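Local atomic coordinates of alpha-1,2-mannosidase (Bacteroides thetaiotaomicron, PDB entry 2WW2), a protein that probably hydrolyses alpha-linked mannose from glycans with inversion of anomeric configuration, as a calcium-dependent glycoside hydrolase of family 92. Residues Leu60-Arg65 with Met91-Arg96; Phe80-Leu85 with Gln143-Asp148; Asn480-Tyr485 with Phe527-Gly532; His489-Thr494 with His521-Val526. All blocks are in the same frame, centred on the assembly; numbering follows the deposited sequence.

Interaction 1: residues Leu60-Arg65 with Met91-Arg96; sequences LMRGFR and MSHKER
R96 grips the backbone carbonyl of R62 side-on, with NE and NH2 both turned to the one oxygen. The bond from R96 NE to R62 O is the shorter and straighter, 2.8 Å at 159°, and arrives nearly along the C=O axis. R96 NH2 meets R62 O at 3.1 Å from above the carbonyl plane, although the oxygen itself lies in the guanidinium plane. The remaining nitrogen, R96 NH1, bonds to M91 O of its own loop at 2.8 Å and forms a salt bridge with D148, so bonds from all three nitrogens fix the rotation of the flat group. R62 reaches back the other way. Its CG stands anti to the carbonyl carbon (chi1 -53°), the chain runs extended from CG to NE, and NH1 donates to H93 O at 2.9 Å. A water joins the same R62 NH1 to K94 O, while R62 NE bonds to T45 O. Packing is modest: R62 CG rests 3.2 Å from R96 O, and H93 CA lies over the rim of one face of the R96 guanidinium. R62 and G63 form a classic beta bulge opposite Q44, and S92 opens an ST turn in the loop. Each arginine thus donates to a backbone carbonyl of the other segment, tying the loop between strands 80-86 and 98-108 to the bulge; the charge on R96 is probably balanced by D148.

Interaction 2: residues Phe80-Leu85 with Gln143-Asp148; sequences FSIMPL and QYVVVD
S81 and D148 begin a ladder of three antiparallel hydrogen-bonded pairs, continued by M83 with V146 and L85 with Y144. In each pair both backbone N-H groups and both carbonyls are used. S81 N donates to D148 O at 2.8 Å and D148 N to S81 O at 2.9 Å; M83 N to V146 O and V146 N to M83 O are both 2.8 Å. At the far end Y144 N reaches L85 O at 3.0 Å. P84, which has no N-H to give, falls in a non-hydrogen-bonded pair with V145, so the ladder loses no rung. V146 O takes a second donor, a water that also donates to S81 OG. That hydroxyl sits between the backbone N and the carbonyl carbon (chi1 69°), against D148 CB at 3.2 Å. The D148 carboxylate is satisfied from outside the pair: besides R96, OD2 bonds to Y214 and N48, and OD1 accepts from Y150 N. Q143 OE1 accepts from V223 N. Apolar contact comes on both faces, I82 CG2 against V145 CG1 at 3.8 Å and L85 CD1 against V146 CG2 on the other. Outward bonding continues both ways: I82 pairs with F64 of strand 60-67 and V145 with L219 of strand 216-221. Strand 182-188 covers the I82 and V147 face, consistent with the layered beta sandwich of the galactose mutarotase-like clan.

Interaction 3: residues Asn480-Tyr485 with Phe527-Gly532; sequences NYRNLY and FHDPEG
Y481 points its hydroxyl at D529, the N-cap residue of helix 530-537, from the 3-10 segment that includes 480-483. The Y481 OH to D529 OD2 hydrogen bond is short, 2.6 Å, and the two side chains cross at about a right angle, ring and carboxylate planes 87° apart. The oxygen lies in the ring plane at the ring edge, yet the hydroxyl comes to it from above the carboxylate plane. D529 OD1 caps the helix by accepting from G532 N at 3.0 Å and also takes S736 N of the C-terminal tail, so the carboxylate serves helix, turn and tail together. R482 lays its guanidinium across the tyrosine hydroxyl, with Y481 OH 3.3 Å above the centre of one face. Its salt bridge to D529 is long and purely electrostatic; R482 NH2 has a further salt bridge to E535, and the bond from NH1 to G532 O is weak. The H528 and Y481 side chains run alongside in opposite senses, ring centroids 5.8 Å apart and planes nearly perpendicular, and H528 NE2 bonds to A478 O. Besides its bond to D529 OD2, Y481 OH lies 3.3 Å from G532 CA, in the first turn of the helix.

Interaction 4: residues His489-Thr494 with His521-Val526; sequences HGFMWT and HWTWSV
M492, on the second strand of the short hairpin 485-486/491-492, meets T523 in the type I turn W522-S525 at helix 519-522. The one hydrogen bond between the segments runs from M492 N to T523 OG1, 2.9 Å and almost straight at 171°. T523 OG1 stands anti to the carbonyl carbon, beside the backbone N (chi1 -68°), and donates in turn to S519 O, so one hydroxyl links the strand to the first residue of the short helix 519-522. S519 is used a second time, its OG bonding to M492 O, so M492 N and M492 O are held by T523 and S519, four residues apart along the helix and the turn. Around the hydroxyl the packing is close. F491 brings its ring edge to it, CD1 at 3.5 Å from T523 OG1, with the two side chains crossing at about a right angle; the same ring makes a cation-pi contact with R546. M492 CG lies 3.6 Å from T523 CA, and the bent chain carries CE to V526 CG2 at 4.4 Å. The turn bonds S525 N to W522 O at 3.0 Å, then tightens into an inverse gamma turn centred on S525. Serine and threonine hydroxyls often bond to the carbonyl four residues back in helices; here it joins a hairpin to the connection between two helices, within a catalytic domain of the six-hairpin glycosidase clan.

How the interactions relate
Interactions 1 and 2 lie in the N-terminal family 92 domain, their centres 8 Å apart, and cross along the chain. Strands 60-67 and 80-86 are neighbours there, and R62 O packs on M83 CG at 3.4 Å, so the loop and the strand ladder form one continuous region. Interactions 3 and 4 follow in the catalytic domain, on the opposite side of the chain's centre, with interaction 4 nested inside the loop that interaction 3 closes. They touch through L484 O to W493 N, and helices 519-522 and 530-537 come one after the other. The centres of interactions 1 and 2 lie about 48 to 56 Å from those of 3 and 4; each pair joins parts within one domain, and none of these contacts spans the two.

Interaction 1: residues Leu60-Arg65 with Met91-Arg96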
# COMPACT_ATOMS: atom_id res chain seq x y z
N LEU A 60 26.49 -14.00 20.76
CA LEU A 60 27.43 -13.83 21.86
C LEU A 60 26.63 -13.74 23.16
O LEU A 60 25.74 -12.90 23.28
CB LEU A 60 28.25 -12.55 21.68
CG LEU A 60 29.14 -12.49 20.42
CD1 LEU A 60 29.76 -11.09 20.27
CD2 LEU A 60 30.23 -13.55 20.48
N MET A 61 26.94 -14.61 24.10
CA MET A 61 26.21 -14.63 25.36
C MET A 61 26.96 -13.86 26.44
O MET A 61 28.17 -13.92 26.52
CB MET A 61 25.97 -16.06 25.82
CG MET A 61 24.98 -16.13 26.96
SD MET A 61 23.31 -16.14 26.35
CE MET A 61 23.23 -17.75 25.51
N ARG A 62 26.22 -13.13 27.28
CA ARG A 62 26.84 -12.35 28.37
C ARG A 62 26.52 -12.87 29.76
O ARG A 62 27.27 -12.60 30.72
CB ARG A 62 26.36 -10.89 28.35
CG ARG A 62 26.53 -10.20 27.02
CD ARG A 62 26.22 -8.71 27.17
NE ARG A 62 26.00 -8.14 25.85
CZ ARG A 62 26.69 -7.13 25.34
NH1 ARG A 62 27.66 -6.56 26.05
NH2 ARG A 62 26.40 -6.69 24.13
N GLY A 63 25.40 -13.57 29.92
CA GLY A 63 25.05 -14.08 31.24
C GLY A 63 23.74 -14.84 31.27
O GLY A 63 23.05 -14.94 30.25
N PHE A 64 23.41 -15.35 32.45
CA PHE A 64 22.12 -15.97 32.69
C PHE A 64 21.45 -15.17 33.79
O PHE A 64 21.92 -15.13 34.91
CB PHE A 64 22.27 -17.45 33.05
CG PHE A 64 22.94 -18.22 31.96
CD1 PHE A 64 22.18 -18.81 30.95
CD2 PHE A 64 24.33 -18.31 31.91
CE1 PHE A 64 22.81 -19.51 29.92
CE2 PHE A 64 24.97 -18.99 30.88
CZ PHE A 64 24.21 -19.60 29.88
N ARG A 65 20.35 -14.52 33.43
CA ARG A 65 19.72 -13.53 34.29
C ARG A 65 18.58 -14.12 35.09
O ARG A 65 17.77 -14.88 34.55
CB ARG A 65 19.11 -12.42 33.41
CG ARG A 65 20.12 -11.47 32.77
CD ARG A 65 20.24 -10.17 33.58
NE ARG A 65 19.05 -9.34 33.45
CZ ARG A 65 18.72 -8.65 32.36
NH1 ARG A 65 19.48 -8.69 31.27
NH2 ARG A 65 17.61 -7.92 32.37
N MET A 91 34.96 -9.23 33.56
CA MET A 91 34.01 -8.86 34.62
C MET A 91 32.78 -8.13 34.09
O MET A 91 31.66 -8.54 34.35
CB MET A 91 34.68 -7.98 35.71
CG MET A 91 35.89 -8.64 36.37
SD MET A 91 35.48 -10.26 37.06
CE MET A 91 34.37 -9.80 38.38
N SER A 92 33.01 -7.02 33.40
CA SER A 92 31.91 -6.15 32.96
C SER A 92 31.03 -6.81 31.91
O SER A 92 31.52 -7.55 31.04
CB SER A 92 32.47 -4.84 32.39
OG SER A 92 31.41 -4.05 31.85
N HIS A 93 29.73 -6.57 32.00
CA HIS A 93 28.81 -7.06 30.97
C HIS A 93 29.24 -6.61 29.55
O HIS A 93 28.92 -7.28 28.57
CB HIS A 93 27.38 -6.60 31.26
CG HIS A 93 27.13 -5.15 30.95
ND1 HIS A 93 27.45 -4.13 31.83
CD2 HIS A 93 26.61 -4.54 29.86
CE1 HIS A 93 27.10 -2.96 31.31
NE2 HIS A 93 26.60 -3.19 30.10
N LYS A 94 29.96 -5.49 29.46
CA LYS A 94 30.41 -4.96 28.17
C LYS A 94 31.46 -5.85 27.54
O LYS A 94 31.65 -5.81 26.33
CB LYS A 94 31.01 -3.57 28.34
CG LYS A 94 30.05 -2.55 28.94
CD LYS A 94 29.42 -1.68 27.86
CE LYS A 94 28.74 -0.45 28.46
NZ LYS A 94 27.95 0.28 27.43
N GLU A 95 32.14 -6.64 28.37
CA GLU A 95 33.24 -7.48 27.92
C GLU A 95 32.99 -9.00 28.00
O GLU A 95 33.79 -9.76 27.46
CB GLU A 95 34.51 -7.17 28.73
CG GLU A 95 35.08 -5.82 28.45
CD GLU A 95 36.48 -5.71 28.97
OE1 GLU A 95 36.65 -5.58 30.20
OE2 GLU A 95 37.43 -5.79 28.15
N ARG A 96 31.94 -9.43 28.70
CA ARG A 96 31.60 -10.84 28.79
C ARG A 96 30.78 -11.20 27.59
O ARG A 96 29.56 -11.04 27.59
CB ARG A 96 30.74 -11.18 30.03
CG ARG A 96 31.43 -11.08 31.34
CD ARG A 96 30.57 -11.65 32.49
NE ARG A 96 29.14 -11.38 32.36
CZ ARG A 96 28.49 -10.38 32.94
NH1 ARG A 96 29.13 -9.49 33.72
NH2 ARG A 96 27.18 -10.26 32.74
O HOH W 1 29.36 -4.66 24.38

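Interaction 2: residues Phe80-Leu85 with Gln143-Asp148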
# COMPACT_ATOMS: atom_id res chain seq x y z
N PHE A 80 19.84 -9.96 38.52
CA PHE A 80 21.28 -10.18 38.59
C PHE A 80 21.60 -11.30 37.61
O PHE A 80 20.67 -11.92 37.06
CB PHE A 80 21.73 -10.49 40.03
CG PHE A 80 21.33 -11.84 40.54
CD1 PHE A 80 22.19 -12.93 40.43
CD2 PHE A 80 20.11 -12.03 41.20
CE1 PHE A 80 21.83 -14.18 40.92
CE2 PHE A 80 19.76 -13.30 41.69
CZ PHE A 80 20.61 -14.37 41.54
N SER A 81 22.87 -11.55 37.33
CA SER A 81 23.18 -12.65 36.40
C SER A 81 24.33 -13.49 36.90
O SER A 81 25.12 -13.05 37.74
CB SER A 81 23.50 -12.15 34.98
OG SER A 81 24.75 -11.46 34.95
N ILE A 82 24.43 -14.68 36.34
CA ILE A 82 25.51 -15.60 36.66
C ILE A 82 26.07 -16.03 35.30
O ILE A 82 25.31 -16.30 34.39
CB ILE A 82 24.94 -16.84 37.39
CG1 ILE A 82 24.52 -16.48 38.82
CG2 ILE A 82 25.94 -17.97 37.40
CD1 ILE A 82 23.63 -17.55 39.47
N MET A 83 27.40 -16.06 35.16
CA MET A 83 28.01 -16.40 33.89
C MET A 83 29.25 -17.26 34.10
O MET A 83 30.27 -16.79 34.58
CB MET A 83 28.39 -15.12 33.10
CG MET A 83 28.94 -15.43 31.72
SD MET A 83 27.76 -16.38 30.71
CE MET A 83 28.65 -16.37 29.16
N PRO A 84 29.17 -18.54 33.74
CA PRO A 84 30.39 -19.34 33.80
C PRO A 84 31.30 -18.97 32.62
O PRO A 84 30.81 -18.62 31.54
CB PRO A 84 29.88 -20.77 33.71
CG PRO A 84 28.55 -20.67 33.03
CD PRO A 84 27.98 -19.31 33.35
N LEU A 85 32.62 -19.02 32.82
CA LEU A 85 33.57 -18.66 31.78
C LEU A 85 34.74 -19.65 31.78
O LEU A 85 35.17 -20.10 32.84
CB LEU A 85 34.15 -17.26 32.02
CG LEU A 85 33.22 -16.04 31.90
CD1 LEU A 85 33.99 -14.80 32.35
CD2 LEU A 85 32.68 -15.85 30.44
N GLN A 143 38.81 -21.88 35.11
CA GLN A 143 37.39 -22.08 35.35
C GLN A 143 36.86 -20.95 36.23
O GLN A 143 37.28 -20.83 37.38
CB GLN A 143 37.18 -23.41 36.10
CG GLN A 143 37.77 -24.65 35.41
CD GLN A 143 37.59 -25.91 36.26
OE1 GLN A 143 37.14 -25.83 37.40
NE2 GLN A 143 37.97 -27.08 35.71
N TYR A 144 35.94 -20.15 35.72
CA TYR A 144 35.36 -19.07 36.51
C TYR A 144 33.84 -19.07 36.49
O TYR A 144 33.22 -19.58 35.57
CB TYR A 144 35.77 -17.72 35.95
CG TYR A 144 37.25 -17.47 35.87
CD1 TYR A 144 37.96 -16.98 36.97
CD2 TYR A 144 37.94 -17.70 34.69
CE1 TYR A 144 39.33 -16.74 36.88
CE2 TYR A 144 39.30 -17.46 34.59
CZ TYR A 144 39.98 -16.98 35.69
OH TYR A 144 41.32 -16.74 35.56
N VAL A 145 33.26 -18.45 37.50
CA VAL A 145 31.89 -17.99 37.40
C VAL A 145 31.91 -16.52 37.80
O VAL A 145 32.54 -16.15 38.80
CB VAL A 145 30.97 -18.78 38.37
CG1 VAL A 145 29.56 -18.16 38.40
CG2 VAL A 145 30.96 -20.28 37.99
N VAL A 146 31.25 -15.67 37.01
CA VAL A 146 31.09 -14.27 37.34
C VAL A 146 29.65 -14.03 37.76
O VAL A 146 28.71 -14.48 37.09
CB VAL A 146 31.41 -13.34 36.16
CG1 VAL A 146 31.00 -11.88 36.47
CG2 VAL A 146 32.89 -13.44 35.79
N VAL A 147 29.50 -13.30 38.87
CA VAL A 147 28.20 -12.88 39.34
C VAL A 147 28.11 -11.36 39.10
O VAL A 147 29.01 -10.61 39.45
CB VAL A 147 28.01 -13.19 40.83
CG1 VAL A 147 26.71 -12.64 41.33
CG2 VAL A 147 28.07 -14.73 41.08
N ASP A 148 27.03 -10.94 38.46
CA ASP A 148 26.87 -9.55 38.04
C ASP A 148 25.61 -9.07 38.74
O ASP A 148 24.52 -9.58 38.49
CB ASP A 148 26.76 -9.51 36.51
CG ASP A 148 26.54 -8.10 35.96
OD1 ASP A 148 25.85 -7.29 36.62
OD2 ASP A 148 27.05 -7.81 34.85
O HOH W 2 27.31 -12.57 34.98

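Interaction 3: residues Asn480-Tyr485 with Phe527-Gly532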
# COMPACT_ATOMS: atom_id res chain seq x y z
N ASN A 480 -21.89 5.05 26.18
CA ASN A 480 -21.15 6.27 25.87
C ASN A 480 -20.34 6.11 24.58
O ASN A 480 -19.96 7.11 23.98
CB ASN A 480 -20.23 6.70 27.02
CG ASN A 480 -20.95 7.57 28.05
OD1 ASN A 480 -22.06 8.07 27.80
ND2 ASN A 480 -20.32 7.78 29.20
N TYR A 481 -20.07 4.87 24.16
CA TYR A 481 -19.42 4.66 22.87
C TYR A 481 -20.18 5.36 21.74
O TYR A 481 -19.58 5.80 20.74
CB TYR A 481 -19.26 3.16 22.54
CG TYR A 481 -20.56 2.42 22.34
CD1 TYR A 481 -21.15 2.35 21.09
CD2 TYR A 481 -21.20 1.78 23.40
CE1 TYR A 481 -22.34 1.67 20.89
CE2 TYR A 481 -22.40 1.09 23.23
CZ TYR A 481 -22.97 1.05 21.97
OH TYR A 481 -24.15 0.38 21.76
N ARG A 482 -21.50 5.42 21.87
CA ARG A 482 -22.31 6.05 20.82
C ARG A 482 -21.98 7.53 20.61
O ARG A 482 -22.25 8.10 19.56
CB ARG A 482 -23.81 5.91 21.12
CG ARG A 482 -24.31 4.46 21.26
CD ARG A 482 -25.83 4.49 21.46
NE ARG A 482 -26.45 3.20 21.79
CZ ARG A 482 -26.81 2.26 20.90
NH1 ARG A 482 -26.60 2.41 19.59
NH2 ARG A 482 -27.40 1.15 21.34
N ASN A 483 -21.41 8.16 21.63
CA ASN A 483 -21.20 9.59 21.60
C ASN A 483 -20.05 9.97 20.67
O ASN A 483 -19.88 11.14 20.34
CB ASN A 483 -20.94 10.13 23.01
CG ASN A 483 -22.17 10.08 23.89
OD1 ASN A 483 -23.29 10.26 23.41
ND2 ASN A 483 -21.97 9.83 25.18
N LEU A 484 -19.26 8.98 20.24
CA LEU A 484 -18.14 9.28 19.34
C LEU A 484 -18.28 8.66 17.95
O LEU A 484 -17.39 8.81 17.10
CB LEU A 484 -16.80 8.87 19.99
CG LEU A 484 -16.45 9.71 21.22
CD1 LEU A 484 -15.13 9.24 21.84
CD2 LEU A 484 -16.41 11.19 20.90
N TYR A 485 -19.39 7.99 17.70
CA TYR A 485 -19.66 7.46 16.38
C TYR A 485 -20.09 8.61 15.45
O TYR A 485 -21.05 9.33 15.73
CB TYR A 485 -20.73 6.38 16.45
CG TYR A 485 -20.91 5.64 15.15
CD1 TYR A 485 -20.07 4.59 14.81
CD2 TYR A 485 -21.92 6.00 14.25
CE1 TYR A 485 -20.23 3.91 13.63
CE2 TYR A 485 -22.08 5.33 13.05
CZ TYR A 485 -21.23 4.28 12.75
OH TYR A 485 -21.37 3.58 11.58
N PHE A 527 -17.47 -4.51 22.86
CA PHE A 527 -17.77 -5.92 23.05
C PHE A 527 -18.88 -6.20 24.06
O PHE A 527 -19.38 -7.30 24.12
CB PHE A 527 -16.51 -6.73 23.36
CG PHE A 527 -15.37 -5.91 23.87
CD1 PHE A 527 -15.24 -5.68 25.23
CD2 PHE A 527 -14.45 -5.38 23.00
CE1 PHE A 527 -14.19 -4.93 25.71
CE2 PHE A 527 -13.38 -4.60 23.48
CZ PHE A 527 -13.26 -4.39 24.83
N HIS A 528 -19.26 -5.19 24.85
CA HIS A 528 -20.43 -5.32 25.72
C HIS A 528 -21.74 -5.04 24.97
O HIS A 528 -22.84 -5.23 25.52
CB HIS A 528 -20.30 -4.42 26.96
CG HIS A 528 -20.22 -2.96 26.64
ND1 HIS A 528 -19.16 -2.39 25.97
CD2 HIS A 528 -21.07 -1.94 26.94
CE1 HIS A 528 -19.36 -1.09 25.85
NE2 HIS A 528 -20.52 -0.79 26.43
N ASP A 529 -21.65 -4.61 23.71
CA ASP A 529 -22.86 -4.26 22.97
C ASP A 529 -22.74 -4.40 21.44
O ASP A 529 -22.94 -3.43 20.71
CB ASP A 529 -23.29 -2.83 23.33
CG ASP A 529 -24.77 -2.58 23.07
OD1 ASP A 529 -25.49 -3.52 22.65
OD2 ASP A 529 -25.23 -1.43 23.31
N PRO A 530 -22.40 -5.60 20.94
CA PRO A 530 -22.34 -5.75 19.49
C PRO A 530 -23.65 -5.35 18.79
O PRO A 530 -23.61 -4.79 17.70
CB PRO A 530 -22.07 -7.25 19.31
CG PRO A 530 -21.32 -7.64 20.57
CD PRO A 530 -22.01 -6.82 21.66
N GLU A 531 -24.81 -5.64 19.41
CA GLU A 531 -26.07 -5.28 18.78
C GLU A 531 -26.20 -3.75 18.68
O GLU A 531 -26.64 -3.22 17.66
CB GLU A 531 -27.26 -5.88 19.56
CG GLU A 531 -28.64 -5.56 18.97
CD GLU A 531 -28.86 -6.15 17.57
OE1 GLU A 531 -28.22 -7.17 17.20
OE2 GLU A 531 -29.69 -5.59 16.83
N GLY A 532 -25.79 -3.04 19.73
CA GLY A 532 -25.83 -1.58 19.68
C GLY A 532 -24.86 -1.03 18.64
O GLY A 532 -25.12 -0.01 18.00

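Interaction 4: residues His489-Thr494 with His521-Val526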
# COMPACT_ATOMS: atom_id res chain seq x y z
N HIS A 489 -19.76 9.62 8.60
CA HIS A 489 -18.63 8.84 8.12
C HIS A 489 -18.70 7.35 8.46
O HIS A 489 -18.05 6.54 7.80
CB HIS A 489 -17.32 9.46 8.61
CG HIS A 489 -17.06 10.82 8.05
ND1 HIS A 489 -16.69 11.02 6.74
CD2 HIS A 489 -17.17 12.05 8.61
CE1 HIS A 489 -16.56 12.31 6.52
NE2 HIS A 489 -16.85 12.96 7.63
N GLY A 490 -19.49 6.99 9.47
CA GLY A 490 -19.71 5.58 9.81
C GLY A 490 -18.56 4.94 10.59
O GLY A 490 -18.36 3.72 10.54
N PHE A 491 -17.82 5.77 11.31
CA PHE A 491 -16.69 5.31 12.13
C PHE A 491 -16.61 6.10 13.44
O PHE A 491 -17.14 7.21 13.54
CB PHE A 491 -15.39 5.56 11.39
CG PHE A 491 -15.09 4.56 10.31
CD1 PHE A 491 -14.44 3.37 10.62
CD2 PHE A 491 -15.39 4.83 8.99
CE1 PHE A 491 -14.13 2.46 9.62
CE2 PHE A 491 -15.08 3.93 7.98
CZ PHE A 491 -14.44 2.74 8.30
N MET A 492 -15.90 5.55 14.42
CA MET A 492 -15.60 6.31 15.63
C MET A 492 -14.63 7.43 15.27
O MET A 492 -13.74 7.24 14.43
CB MET A 492 -14.99 5.39 16.70
CG MET A 492 -15.98 4.35 17.25
SD MET A 492 -17.36 5.12 18.13
CE MET A 492 -18.35 3.66 18.49
N TRP A 493 -14.80 8.60 15.88
CA TRP A 493 -13.88 9.72 15.64
C TRP A 493 -13.70 10.43 16.98
O TRP A 493 -13.76 9.77 18.03
CB TRP A 493 -14.46 10.65 14.56
CG TRP A 493 -13.53 11.64 13.94
CD1 TRP A 493 -13.79 12.97 13.74
CD2 TRP A 493 -12.23 11.39 13.37
NE1 TRP A 493 -12.72 13.56 13.11
CE2 TRP A 493 -11.75 12.63 12.88
CE3 TRP A 493 -11.41 10.26 13.27
CZ2 TRP A 493 -10.50 12.76 12.27
CZ3 TRP A 493 -10.16 10.39 12.66
CH2 TRP A 493 -9.72 11.63 12.17
N THR A 494 -13.49 11.74 16.96
CA THR A 494 -13.20 12.46 18.20
C THR A 494 -13.81 13.86 18.15
O THR A 494 -14.01 14.42 17.06
CB THR A 494 -11.69 12.57 18.45
OG1 THR A 494 -11.46 13.22 19.70
CG2 THR A 494 -11.01 13.39 17.33
N HIS A 521 -9.70 0.25 13.49
CA HIS A 521 -9.66 -0.77 14.55
C HIS A 521 -10.60 -0.45 15.70
O HIS A 521 -11.35 -1.31 16.14
CB HIS A 521 -8.24 -0.93 15.12
CG HIS A 521 -7.17 -0.90 14.08
ND1 HIS A 521 -6.89 -1.97 13.26
CD2 HIS A 521 -6.31 0.08 13.72
CE1 HIS A 521 -5.91 -1.65 12.44
NE2 HIS A 521 -5.54 -0.41 12.70
N TRP A 522 -10.53 0.79 16.19
CA TRP A 522 -11.22 1.18 17.43
C TRP A 522 -12.75 1.22 17.31
O TRP A 522 -13.47 1.13 18.31
CB TRP A 522 -10.64 2.50 17.97
CG TRP A 522 -9.36 2.24 18.70
CD1 TRP A 522 -8.08 2.32 18.20
CD2 TRP A 522 -9.24 1.79 20.06
NE1 TRP A 522 -7.17 1.96 19.18
CE2 TRP A 522 -7.86 1.62 20.32
CE3 TRP A 522 -10.17 1.49 21.07
CZ2 TRP A 522 -7.38 1.18 21.57
CZ3 TRP A 522 -9.70 1.07 22.30
CH2 TRP A 522 -8.32 0.92 22.54
N THR A 523 -13.24 1.32 16.08
CA THR A 523 -14.69 1.31 15.85
C THR A 523 -15.33 -0.00 16.34
O THR A 523 -16.50 -0.03 16.70
CB THR A 523 -15.02 1.61 14.38
OG1 THR A 523 -14.67 2.97 14.10
CG2 THR A 523 -16.54 1.41 14.07
N TRP A 524 -14.55 -1.08 16.40
CA TRP A 524 -15.06 -2.38 16.84
C TRP A 524 -15.04 -2.59 18.35
O TRP A 524 -15.49 -3.62 18.86
CB TRP A 524 -14.28 -3.51 16.16
CG TRP A 524 -14.42 -3.40 14.68
CD1 TRP A 524 -13.51 -2.86 13.80
CD2 TRP A 524 -15.55 -3.78 13.90
NE1 TRP A 524 -14.01 -2.91 12.52
CE2 TRP A 524 -15.26 -3.46 12.55
CE3 TRP A 524 -16.78 -4.37 14.20
CZ2 TRP A 524 -16.15 -3.71 11.51
CZ3 TRP A 524 -17.68 -4.61 13.16
CH2 TRP A 524 -17.35 -4.29 11.83
N SER A 525 -14.49 -1.62 19.08
CA SER A 525 -14.27 -1.79 20.52
C SER A 525 -15.56 -1.57 21.32
O SER A 525 -15.65 -0.65 22.15
CB SER A 525 -13.15 -0.85 21.01
OG SER A 525 -12.76 -1.19 22.33
N VAL A 526 -16.55 -2.42 21.06
CA VAL A 526 -17.82 -2.36 21.77
C VAL A 526 -18.25 -3.80 22.06
O VAL A 526 -19.26 -4.28 21.57
CB VAL A 526 -18.91 -1.64 20.93
CG1 VAL A 526 -20.16 -1.32 21.78
CG2 VAL A 526 -18.34 -0.35 20.34